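Local atomic coordinates of butyryl-CoA dehydrogenase (Marinomonas mediterranea, PDB entry 6CXT), a protein that belongs to the acyl-CoA dehydrogenase family of flavoproteins and binds flavin-adenine dinucleotide and the ligand FK4. Residues B[92-101]-B[234-245]; B[311-321]-B[369-377]. All blocks are in the same frame, centred on the assembly; numbering follows the deposited sequence.

Contact 1 of 2, residues B[92-101]-B[234-245]; sequences FACSMPILEH and IFAASMDWERCC. With FK4 (S-[2-({N-[(2R)-2-hydroxy-4-{[(R)-hydroxy(oxo)-lambda~5~-phosphanyl]oxy}-3,3-dimethylbutanoyl]-beta-alanyl}amino)ethyl] 1H-pyrrole-2-carbothioate), chain C.
W241 NE1 points its one N-H at both carboxylate oxygens of E100, in two weak, bent bonds: 2.9 Å from NE1 to E100 OE2 and 3.2 Å from NE1 to E100 OE1. The carboxylate stands at the indole edge, its plane turned 65° from the ring. M96 folds back on itself (chi2 -53°), which brings CE over one face of the same indole, 3.4 Å from W241 CZ2, a CH-pi contact with SD higher above that face. Near the C-terminal end of 234-245, C245 CB sits over the centre of the F92 ring, 3.5 Å from its CE1, while W241 CE3 meets the edge of that phenyl. These two helices, crossing at 129°, join the N-terminal and C-terminal helical domains of the acyl-CoA dehydrogenase fold. Water 1 links them too, donating to A93 O and sharing a second hydrogen bond, 2.6 Å, with S238 OG. Beyond P97, whose CG packs on S238 CB, I234 lays CG1 over the middle of the H101 imidazole. Segment 234-245 turns another side to FK4: R243 NH2 donates to FK4 O26 at 2.8 Å and also to FK4 O27. E242 OE2 is hydrogen-bonded to S363.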
loop_
_atom_site.group_PDB
_atom_site.type_symbol
_atom_site.label_atom_id
_atom_site.label_comp_id
_atom_site.label_asym_id
_atom_site.label_seq_id
_atom_site.Cartn_x
_atom_site.Cartn_y
_atom_site.Cartn_z
ATOM N N PHE B 92 -1.506 31.051 -11.672
ATOM C CA PHE B 92 -1.098 30.074 -12.672
ATOM C C PHE B 92 -2.202 29.704 -13.607
ATOM O O PHE B 92 -1.940 29.395 -14.782
ATOM C CB PHE B 92 -0.390 28.860 -11.998
ATOM C CG PHE B 92 0.875 29.298 -11.324
ATOM C CD1 PHE B 92 2.010 29.598 -12.100
ATOM C CD2 PHE B 92 0.931 29.499 -9.971
ATOM C CE1 PHE B 92 3.165 30.074 -11.535
ATOM C CE2 PHE B 92 2.100 29.981 -9.387
ATOM C CZ PHE B 92 3.226 30.261 -10.164
ATOM N N ALA B 93 -3.439 29.677 -13.116
ATOM C CA ALA B 93 -4.533 29.360 -14.007
ATOM C C ALA B 93 -5.111 30.609 -14.735
ATOM O O ALA B 93 -5.896 30.455 -15.685
ATOM C CB ALA B 93 -5.657 28.562 -13.320
ATOM N N CYS B 94 -4.774 31.796 -14.260
ATOM C CA CYS B 94 -5.405 33.024 -14.786
ATOM C C CYS B 94 -4.378 33.999 -15.347
ATOM O O CYS B 94 -4.443 34.306 -16.570
ATOM C CB CYS B 94 -6.298 33.693 -13.733
ATOM S SG CYS B 94 -7.574 32.585 -13.073
ATOM N N SER B 95 -3.467 34.498 -14.505
ATOM C CA SER B 95 -2.418 35.407 -14.985
ATOM C C SER B 95 -1.548 34.802 -16.090
ATOM O O SER B 95 -1.213 35.495 -17.050
ATOM C CB SER B 95 -1.521 35.952 -13.873
ATOM O OG SER B 95 -2.314 36.549 -12.852
ATOM N N MET B 96 -1.185 33.520 -15.981
ATOM C CA MET B 96 -0.336 32.947 -17.026
ATOM C C MET B 96 -1.014 32.788 -18.420
ATOM O O MET B 96 -0.405 33.166 -19.430
ATOM C CB MET B 96 0.354 31.643 -16.535
ATOM C CG MET B 96 1.318 31.892 -15.383
ATOM S SD MET B 96 2.592 33.164 -15.634
ATOM C CE MET B 96 3.544 32.370 -16.932
ATOM N N PRO B 97 -2.259 32.274 -18.504
ATOM C CA PRO B 97 -2.850 32.262 -19.830
ATOM C C PRO B 97 -3.081 33.675 -20.413
ATOM O O PRO B 97 -3.072 33.840 -21.645
ATOM C CB PRO B 97 -4.201 31.596 -19.654
ATOM C CG PRO B 97 -4.300 31.226 -18.239
ATOM C CD PRO B 97 -3.012 31.436 -17.552
ATOM N N ILE B 98 -3.308 34.650 -19.539
ATOM C CA ILE B 98 -3.438 36.031 -19.973
ATOM C C ILE B 98 -2.110 36.465 -20.569
ATOM O O ILE B 98 -2.100 36.994 -21.688
ATOM C CB ILE B 98 -3.886 36.965 -18.827
ATOM C CG1 ILE B 98 -5.373 36.719 -18.571
ATOM C CG2 ILE B 98 -3.599 38.459 -19.147
ATOM C CD1 ILE B 98 -5.881 37.295 -17.251
ATOM N N LEU B 99 -1.021 36.282 -19.805
ATOM C CA LEU B 99 0.325 36.546 -20.279
ATOM C C LEU B 99 0.623 35.834 -21.607
ATOM O O LEU B 99 1.152 36.467 -22.528
ATOM C CB LEU B 99 1.397 36.214 -19.229
ATOM C CG LEU B 99 2.868 36.465 -19.598
ATOM C CD1 LEU B 99 3.156 37.970 -19.802
ATOM C CD2 LEU B 99 3.790 35.924 -18.523
ATOM N N GLU B 100 0.253 34.563 -21.736
ATOM C CA GLU B 100 0.618 33.779 -22.916
ATOM C C GLU B 100 -0.255 33.945 -24.148
ATOM O O GLU B 100 0.207 33.667 -25.256
ATOM C CB GLU B 100 0.768 32.292 -22.556
ATOM C CG GLU B 100 1.784 32.140 -21.431
ATOM C CD GLU B 100 2.157 30.707 -21.152
ATOM O OE1 GLU B 100 1.304 29.793 -21.284
ATOM O OE2 GLU B 100 3.338 30.530 -20.806
ATOM N N HIS B 101 -1.497 34.379 -23.970
ATOM C CA HIS B 101 -2.507 34.352 -25.042
ATOM C C HIS B 101 -3.376 35.577 -25.153
ATOM O O HIS B 101 -4.262 35.622 -26.019
ATOM C CB HIS B 101 -3.415 33.154 -24.898
ATOM C CG HIS B 101 -2.679 31.859 -24.942
ATOM N ND1 HIS B 101 -2.235 31.295 -26.122
ATOM C CD2 HIS B 101 -2.250 31.047 -23.945
ATOM C CE1 HIS B 101 -1.582 30.180 -25.848
ATOM N NE2 HIS B 101 -1.583 30.005 -24.535
ATOM N N ILE B 234 -5.474 26.107 -24.747
ATOM C CA ILE B 234 -5.107 27.124 -23.775
ATOM C C ILE B 234 -5.380 26.584 -22.339
ATOM O O ILE B 234 -4.583 26.826 -21.440
ATOM C CB ILE B 234 -5.890 28.452 -24.020
ATOM C CG1 ILE B 234 -5.322 29.095 -25.313
ATOM C CG2 ILE B 234 -5.716 29.441 -22.836
ATOM C CD1 ILE B 234 -6.023 30.357 -25.768
ATOM N N PHE B 235 -6.497 25.898 -22.167
ATOM C CA PHE B 235 -6.781 25.303 -20.858
ATOM C C PHE B 235 -5.662 24.284 -20.500
ATOM O O PHE B 235 -5.058 24.352 -19.422
ATOM C CB PHE B 235 -8.115 24.624 -20.808
ATOM C CG PHE B 235 -8.373 24.040 -19.447
ATOM C CD1 PHE B 235 -8.511 24.913 -18.329
ATOM C CD2 PHE B 235 -8.330 22.642 -19.244
ATOM C CE1 PHE B 235 -8.666 24.391 -17.035
ATOM C CE2 PHE B 235 -8.510 22.123 -17.945
ATOM C CZ PHE B 235 -8.680 22.995 -16.863
ATOM N N ALA B 236 -5.336 23.385 -21.440
ATOM C CA ALA B 236 -4.203 22.473 -21.208
ATOM C C ALA B 236 -2.937 23.230 -20.833
ATOM O O ALA B 236 -2.193 22.804 -19.923
ATOM C CB ALA B 236 -3.971 21.528 -22.396
ATOM N N ALA B 237 -2.659 24.363 -21.469
ATOM C CA ALA B 237 -1.439 25.078 -21.145
ATOM C C ALA B 237 -1.487 25.716 -19.749
ATOM O O ALA B 237 -0.473 25.831 -19.036
ATOM C CB ALA B 237 -1.147 26.165 -22.182
ATOM N N SER B 238 -2.673 26.107 -19.350
ATOM C CA SER B 238 -2.831 26.745 -18.027
ATOM C C SER B 238 -2.705 25.640 -16.925
ATOM O O SER B 238 -2.113 25.880 -15.905
ATOM C CB SER B 238 -4.145 27.497 -18.008
ATOM O OG SER B 238 -5.109 27.047 -17.114
ATOM N N MET B 239 -3.274 24.471 -17.177
ATOM C CA MET B 239 -3.098 23.297 -16.267
ATOM C C MET B 239 -1.636 22.853 -16.230
ATOM O O MET B 239 -1.152 22.414 -15.199
ATOM C CB MET B 239 -3.991 22.155 -16.663
ATOM C CG MET B 239 -5.442 22.342 -16.317
ATOM S SD MET B 239 -5.683 22.807 -14.553
ATOM C CE MET B 239 -5.929 24.605 -14.661
ATOM N N ASP B 240 -0.907 23.014 -17.328
ATOM C CA ASP B 240 0.524 22.722 -17.254
ATOM C C ASP B 240 1.227 23.635 -16.268
ATOM O O ASP B 240 2.082 23.191 -15.488
ATOM C CB ASP B 240 1.176 22.714 -18.628
ATOM C CG ASP B 240 2.496 21.988 -18.624
ATOM O OD1 ASP B 240 2.496 20.746 -18.381
ATOM O OD2 ASP B 240 3.528 22.650 -18.844
ATOM N N TRP B 241 0.843 24.910 -16.246
ATOM C CA TRP B 241 1.359 25.831 -15.266
ATOM C C TRP B 241 0.875 25.497 -13.838
ATOM O O TRP B 241 1.669 25.522 -12.893
ATOM C CB TRP B 241 0.923 27.298 -15.582
ATOM C CG TRP B 241 1.815 27.928 -16.621
ATOM C CD1 TRP B 241 1.513 28.170 -17.960
ATOM C CD2 TRP B 241 3.137 28.397 -16.415
ATOM N NE1 TRP B 241 2.593 28.744 -18.587
ATOM C CE2 TRP B 241 3.601 28.911 -17.670
ATOM C CE3 TRP B 241 3.994 28.430 -15.303
ATOM C CZ2 TRP B 241 4.882 29.395 -17.835
ATOM C CZ3 TRP B 241 5.242 28.950 -15.456
ATOM C CH2 TRP B 241 5.681 29.450 -16.726
ATOM N N GLU B 242 -0.406 25.260 -13.699
ATOM C CA GLU B 242 -1.004 25.067 -12.360
ATOM C C GLU B 242 -0.527 23.733 -11.729
ATOM O O GLU B 242 -0.090 23.694 -10.582
ATOM C CB GLU B 242 -2.517 25.077 -12.457
ATOM C CG GLU B 242 -3.160 25.059 -11.084
ATOM C CD GLU B 242 -4.665 25.137 -11.173
ATOM O OE1 GLU B 242 -5.187 26.259 -11.208
ATOM O OE2 GLU B 242 -5.350 24.097 -11.193
ATOM N N ARG B 243 -0.586 22.656 -12.505
ATOM C CA ARG B 243 -0.226 21.313 -12.011
ATOM C C ARG B 243 1.243 21.301 -11.611
ATOM O O ARG B 243 1.627 20.581 -10.696
ATOM C CB ARG B 243 -0.506 20.272 -13.097
ATOM C CG ARG B 243 -2.004 19.965 -13.268
ATOM C CD ARG B 243 -2.151 19.079 -14.511
ATOM N NE ARG B 243 -3.560 18.974 -14.864
ATOM C CZ ARG B 243 -4.015 18.605 -16.074
ATOM N NH1 ARG B 243 -3.163 18.350 -17.059
ATOM N NH2 ARG B 243 -5.328 18.520 -16.300
ATOM N N CYS B 244 2.056 22.109 -12.296
ATOM C CA CYS B 244 3.485 22.208 -12.009
ATOM C C CYS B 244 3.771 23.095 -10.792
ATOM O O CYS B 244 4.442 22.646 -9.808
ATOM C CB CYS B 244 4.249 22.769 -13.220
ATOM S SG CYS B 244 6.060 22.802 -13.025
ATOM N N CYS B 245 3.295 24.339 -10.825
ATOM C CA CYS B 245 3.751 25.334 -9.882
ATOM C C CYS B 245 2.893 25.415 -8.629
ATOM O O CYS B 245 3.412 25.683 -7.574
ATOM C CB CYS B 245 3.788 26.726 -10.546
ATOM S SG CYS B 245 4.890 26.750 -12.013
HETATM O O01 FK4 C . -4.166 17.527 -22.420
HETATM P P02 FK4 C . -5.634 17.532 -22.961
HETATM O O03 FK4 C . -6.759 17.103 -21.955
HETATM C C04 FK4 C . -6.492 16.087 -21.032
HETATM C C05 FK4 C . -7.692 15.325 -20.558
HETATM C C06 FK4 C . -7.206 14.286 -19.513
HETATM C C07 FK4 C . -8.330 14.632 -21.792
HETATM C C08 FK4 C . -8.772 16.265 -19.960
HETATM O O09 FK4 C . -10.023 15.637 -19.813
HETATM C C10 FK4 C . -8.337 16.936 -18.642
HETATM N N11 FK4 C . -9.201 16.613 -17.516
HETATM C C12 FK4 C . -8.873 17.158 -16.247
HETATM C C13 FK4 C . -9.578 18.510 -16.000
HETATM C C14 FK4 C . -8.850 19.372 -15.058
HETATM N N15 FK4 C . -9.730 20.250 -14.415
HETATM C C16 FK4 C . -9.195 21.257 -13.499
HETATM C C17 FK4 C . -10.095 22.506 -13.439
HETATM S S18 FK4 C . -9.266 23.909 -12.747
HETATM C C19 FK4 C . -8.873 23.355 -11.087
HETATM C C20 FK4 C . -8.374 24.568 -10.408
HETATM C C21 FK4 C . -8.168 24.768 -9.061
HETATM C C22 FK4 C . -7.655 26.077 -8.949
HETATM C C23 FK4 C . -7.572 26.645 -10.244
HETATM N N24 FK4 C . -7.996 25.739 -11.148
HETATM O O25 FK4 C . -9.471 22.359 -10.622
HETATM O O26 FK4 C . -7.634 19.359 -14.887
HETATM O O27 FK4 C . -7.293 17.656 -18.484
HETATM O O28 FK4 C . -5.940 18.918 -23.424
HETATM O O HOH W 1 -7.162 28.604 -17.119
#

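Contact 2 of 2, residues B[311-321]-B[369-377]; sequences DNTKAVAMSKL and QRELICNRL
Q369 lays its side chain against A317 and K320, its OE1 3.4 Å from A317 CB. This is an antiparallel pair of the C-terminal helical domain of the acyl-CoA dehydrogenase fold, the two helices running at 150° to each other. The amide oxygen of Q369 is buried with no polar partner in the model, whereas NE2 bonds to G364 O, which K320 NZ also reaches. R370 comes next; L321 CD1 lies over one face of its guanidinium, and NE forms a salt bridge to D287 of the second subunit. L372 sets CB against A317 CB. I373 is a knob in a hole made by K314, A317, M318 and L321: CG1 rests 3.8 Å from A317 CB, CG2 meets M318 CE, and CD1 faces L321 CD2. R376 bends at chi2 (-50°), turning its guanidinium back across the start of helix 313-338, where T313 CG2 lies over the centre of one face. Its NE donates to D311 OD2 at 2.7 Å on the syn side but tilted out of the carboxylate plane, in a salt bridge with the two planes 62° apart. The other oxygen, D311 OD1, closes an Asx turn with T313 N and also accepts from T313 OG1. Last, L377 CD2 touches K314 CD, while K314 NZ and R376 O share water 2, 2.9 Å from NZ and 2.8 Å from O.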
loop_
_atom_site.group_PDB
_atom_site.type_symbol
_atom_site.label_atom_id
_atom_site.label_comp_id
_atom_site.label_asym_id
_atom_site.label_seq_id
_atom_site.Cartn_x
_atom_site.Cartn_y
_atom_site.Cartn_z
ATOM N N ASP B 311 7.991 18.272 -24.665
ATOM C CA ASP B 311 6.661 18.054 -24.104
ATOM C C ASP B 311 6.990 17.692 -22.641
ATOM O O ASP B 311 7.629 16.661 -22.407
ATOM C CB ASP B 311 5.916 16.901 -24.795
ATOM C CG ASP B 311 4.535 16.664 -24.200
ATOM O OD1 ASP B 311 4.230 17.305 -23.171
ATOM O OD2 ASP B 311 3.751 15.861 -24.758
ATOM N N ASN B 312 6.659 18.574 -21.696
ATOM C CA ASN B 312 6.891 18.259 -20.261
ATOM C C ASN B 312 5.661 17.768 -19.513
ATOM O O ASN B 312 5.659 17.783 -18.304
ATOM C CB ASN B 312 7.417 19.474 -19.537
ATOM C CG ASN B 312 6.499 20.654 -19.718
ATOM O OD1 ASN B 312 6.663 21.449 -20.670
ATOM N ND2 ASN B 312 5.506 20.757 -18.875
ATOM N N THR B 313 4.630 17.349 -20.219
ATOM C CA THR B 313 3.364 17.014 -19.625
ATOM C C THR B 313 3.491 15.784 -18.717
ATOM O O THR B 313 2.886 15.756 -17.609
ATOM C CB THR B 313 2.302 16.746 -20.715
ATOM O OG1 THR B 313 2.081 17.965 -21.421
ATOM C CG2 THR B 313 0.975 16.322 -20.098
ATOM N N LYS B 314 4.228 14.757 -19.179
ATOM C CA LYS B 314 4.419 13.541 -18.337
ATOM C C LYS B 314 5.047 13.897 -16.990
ATOM O O LYS B 314 4.515 13.495 -15.957
ATOM C CB LYS B 314 5.301 12.521 -19.062
ATOM C CG LYS B 314 5.394 11.139 -18.354
ATOM C CD LYS B 314 6.213 10.176 -19.223
ATOM C CE LYS B 314 7.690 10.575 -19.145
ATOM N NZ LYS B 314 8.421 9.600 -19.946
ATOM N N ALA B 315 6.140 14.670 -17.001
ATOM C CA ALA B 315 6.823 15.033 -15.769
ATOM C C ALA B 315 5.918 15.838 -14.852
ATOM O O ALA B 315 5.988 15.693 -13.606
ATOM C CB ALA B 315 8.088 15.830 -16.044
ATOM N N VAL B 316 5.118 16.739 -15.444
ATOM C CA VAL B 316 4.203 17.567 -14.636
ATOM C C VAL B 316 3.084 16.728 -14.028
ATOM O O VAL B 316 2.733 16.874 -12.833
ATOM C CB VAL B 316 3.664 18.790 -15.464
ATOM C CG1 VAL B 316 2.474 19.451 -14.740
ATOM C CG2 VAL B 316 4.779 19.812 -15.636
ATOM N N ALA B 317 2.506 15.845 -14.823
ATOM C CA ALA B 317 1.465 15.006 -14.286
ATOM C C ALA B 317 2.057 14.063 -13.171
ATOM O O ALA B 317 1.382 13.827 -12.162
ATOM C CB ALA B 317 0.837 14.164 -15.392
ATOM N N MET B 318 3.261 13.507 -13.386
ATOM C CA MET B 318 3.863 12.668 -12.343
ATOM C C MET B 318 4.086 13.477 -11.057
ATOM O O MET B 318 3.846 12.965 -9.954
ATOM C CB MET B 318 5.190 12.065 -12.834
ATOM C CG MET B 318 4.968 11.012 -13.921
ATOM S SD MET B 318 6.578 10.220 -14.205
ATOM C CE MET B 318 5.974 8.863 -15.223
ATOM N N SER B 319 4.546 14.710 -11.174
ATOM C CA SER B 319 4.816 15.540 -10.024
ATOM C C SER B 319 3.562 15.876 -9.272
ATOM O O SER B 319 3.512 15.762 -8.010
ATOM C CB SER B 319 5.521 16.802 -10.487
ATOM O OG SER B 319 5.761 17.691 -9.426
ATOM N N LYS B 320 2.517 16.287 -10.027
ATOM C CA LYS B 320 1.211 16.650 -9.410
ATOM C C LYS B 320 0.706 15.420 -8.611
ATOM O O LYS B 320 0.239 15.526 -7.450
ATOM C CB LYS B 320 0.173 16.975 -10.530
ATOM C CG LYS B 320 -1.111 17.638 -10.035
ATOM C CD LYS B 320 -2.104 16.708 -9.342
ATOM C CE LYS B 320 -3.490 17.333 -9.308
ATOM N NZ LYS B 320 -4.555 16.536 -8.596
ATOM N N LEU B 321 0.730 14.266 -9.276
ATOM C CA LEU B 321 0.249 13.015 -8.652
ATOM C C LEU B 321 1.094 12.693 -7.395
ATOM O O LEU B 321 0.535 12.445 -6.337
ATOM C CB LEU B 321 0.357 11.870 -9.672
ATOM C CG LEU B 321 -0.054 10.470 -9.210
ATOM C CD1 LEU B 321 -1.524 10.500 -8.817
ATOM C CD2 LEU B 321 0.249 9.447 -10.352
ATOM N N GLN B 369 -4.499 12.306 -13.837
ATOM C CA GLN B 369 -3.033 12.367 -13.986
ATOM C C GLN B 369 -2.501 11.038 -14.546
ATOM O O GLN B 369 -1.591 11.051 -15.378
ATOM C CB GLN B 369 -2.312 12.707 -12.639
ATOM C CG GLN B 369 -2.808 13.989 -11.957
ATOM C CD GLN B 369 -2.767 15.238 -12.897
ATOM O OE1 GLN B 369 -1.796 15.485 -13.626
ATOM N NE2 GLN B 369 -3.820 16.012 -12.855
ATOM N N ARG B 370 -3.019 9.913 -14.073
ATOM C CA ARG B 370 -2.528 8.641 -14.613
ATOM C C ARG B 370 -2.953 8.461 -16.074
ATOM O O ARG B 370 -2.176 7.917 -16.852
ATOM C CB ARG B 370 -3.008 7.462 -13.797
ATOM C CG ARG B 370 -2.252 7.485 -12.411
ATOM C CD ARG B 370 -2.523 6.117 -11.708
ATOM N NE ARG B 370 -1.924 6.173 -10.341
ATOM C CZ ARG B 370 -2.568 6.554 -9.219
ATOM N NH1 ARG B 370 -3.852 6.943 -9.242
ATOM N NH2 ARG B 370 -1.882 6.604 -8.055
ATOM N N GLU B 371 -4.153 8.927 -16.422
ATOM C CA GLU B 371 -4.517 8.961 -17.851
ATOM C C GLU B 371 -3.507 9.718 -18.690
ATOM O O GLU B 371 -3.092 9.228 -19.750
ATOM C CB GLU B 371 -5.938 9.512 -18.088
ATOM C CG GLU B 371 -6.979 8.537 -17.647
ATOM C CD GLU B 371 -7.008 7.308 -18.536
ATOM O OE1 GLU B 371 -7.530 7.363 -19.656
ATOM O OE2 GLU B 371 -6.509 6.259 -18.139
ATOM N N LEU B 372 -3.117 10.904 -18.237
ATOM C CA LEU B 372 -2.122 11.666 -18.945
ATOM C C LEU B 372 -0.766 10.990 -18.972
ATOM O O LEU B 372 -0.086 10.973 -19.986
ATOM C CB LEU B 372 -1.930 13.036 -18.287
ATOM C CG LEU B 372 -3.188 13.898 -18.537
ATOM C CD1 LEU B 372 -3.346 14.981 -17.443
ATOM C CD2 LEU B 372 -3.022 14.477 -19.953
ATOM N N ILE B 373 -0.332 10.472 -17.821
ATOM C CA ILE B 373 0.949 9.737 -17.834
ATOM C C ILE B 373 0.923 8.568 -18.863
ATOM O O ILE B 373 1.889 8.424 -19.618
ATOM C CB ILE B 373 1.253 9.215 -16.390
ATOM C CG1 ILE B 373 1.525 10.423 -15.456
ATOM C CG2 ILE B 373 2.472 8.267 -16.402
ATOM C CD1 ILE B 373 1.262 10.118 -13.956
ATOM N N CYS B 374 -0.118 7.751 -18.834
ATOM C CA CYS B 374 -0.268 6.603 -19.716
ATOM C C CYS B 374 -0.180 7.070 -21.177
ATOM O O CYS B 374 0.560 6.477 -21.976
ATOM C CB CYS B 374 -1.641 5.943 -19.552
ATOM S SG CYS B 374 -1.734 5.041 -17.974
ATOM N N ASN B 375 -0.867 8.184 -21.471
ATOM C CA ASN B 375 -0.818 8.727 -22.823
ATOM C C ASN B 375 0.604 9.137 -23.227
ATOM O O ASN B 375 1.091 8.730 -24.314
ATOM C CB ASN B 375 -1.815 9.894 -22.940
ATOM C CG ASN B 375 -1.736 10.582 -24.303
ATOM O OD1 ASN B 375 -1.049 11.581 -24.435
ATOM N ND2 ASN B 375 -2.375 9.991 -25.320
ATOM N N ARG B 376 1.310 9.882 -22.358
ATOM C CA ARG B 376 2.674 10.258 -22.638
ATOM C C ARG B 376 3.662 9.101 -22.652
ATOM O O ARG B 376 4.722 9.210 -23.261
ATOM C CB ARG B 376 3.172 11.392 -21.704
ATOM C CG ARG B 376 2.423 12.699 -21.844
ATOM C CD ARG B 376 2.322 13.129 -23.338
ATOM N NE ARG B 376 1.811 14.500 -23.502
ATOM C CZ ARG B 376 0.544 14.918 -23.399
ATOM N NH1 ARG B 376 -0.461 14.094 -23.096
ATOM N NH2 ARG B 376 0.282 16.230 -23.603
ATOM N N LEU B 377 3.322 7.982 -22.017
ATOM C CA LEU B 377 4.160 6.781 -22.133
ATOM C C LEU B 377 3.905 6.096 -23.470
ATOM O O LEU B 377 4.645 5.186 -23.847
ATOM C CB LEU B 377 3.857 5.798 -20.980
ATOM C CG LEU B 377 4.296 6.262 -19.573
ATOM C CD1 LEU B 377 3.847 5.191 -18.528
ATOM C CD2 LEU B 377 5.819 6.377 -19.466
HETATM O O HOH W 2 7.308 8.547 -22.449
#

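In the fold
Contacts 1 and 2 lie with their centres about 16 Å apart and meet through helix 231-245, which packs on 92-101 and also touches both segments of contact 2. D240 OD2 is 2.7 Å from N312 ND2, a probable hydrogen bond that ties contact 1 to the start of helix 313-338. R243 adds packing contacts: its CB lies 3.5 Å from V316 CG1, its NH1 3.4 Å from L372 CD1, and its NE 3.6 Å from Q369 NE2. Both contacts border the FK4 pocket, contact 1 through five residues and contact 2 through L372, whose side chain is about 4 Å from the ligand. The side chain of E242 is about 6 Å from FAD.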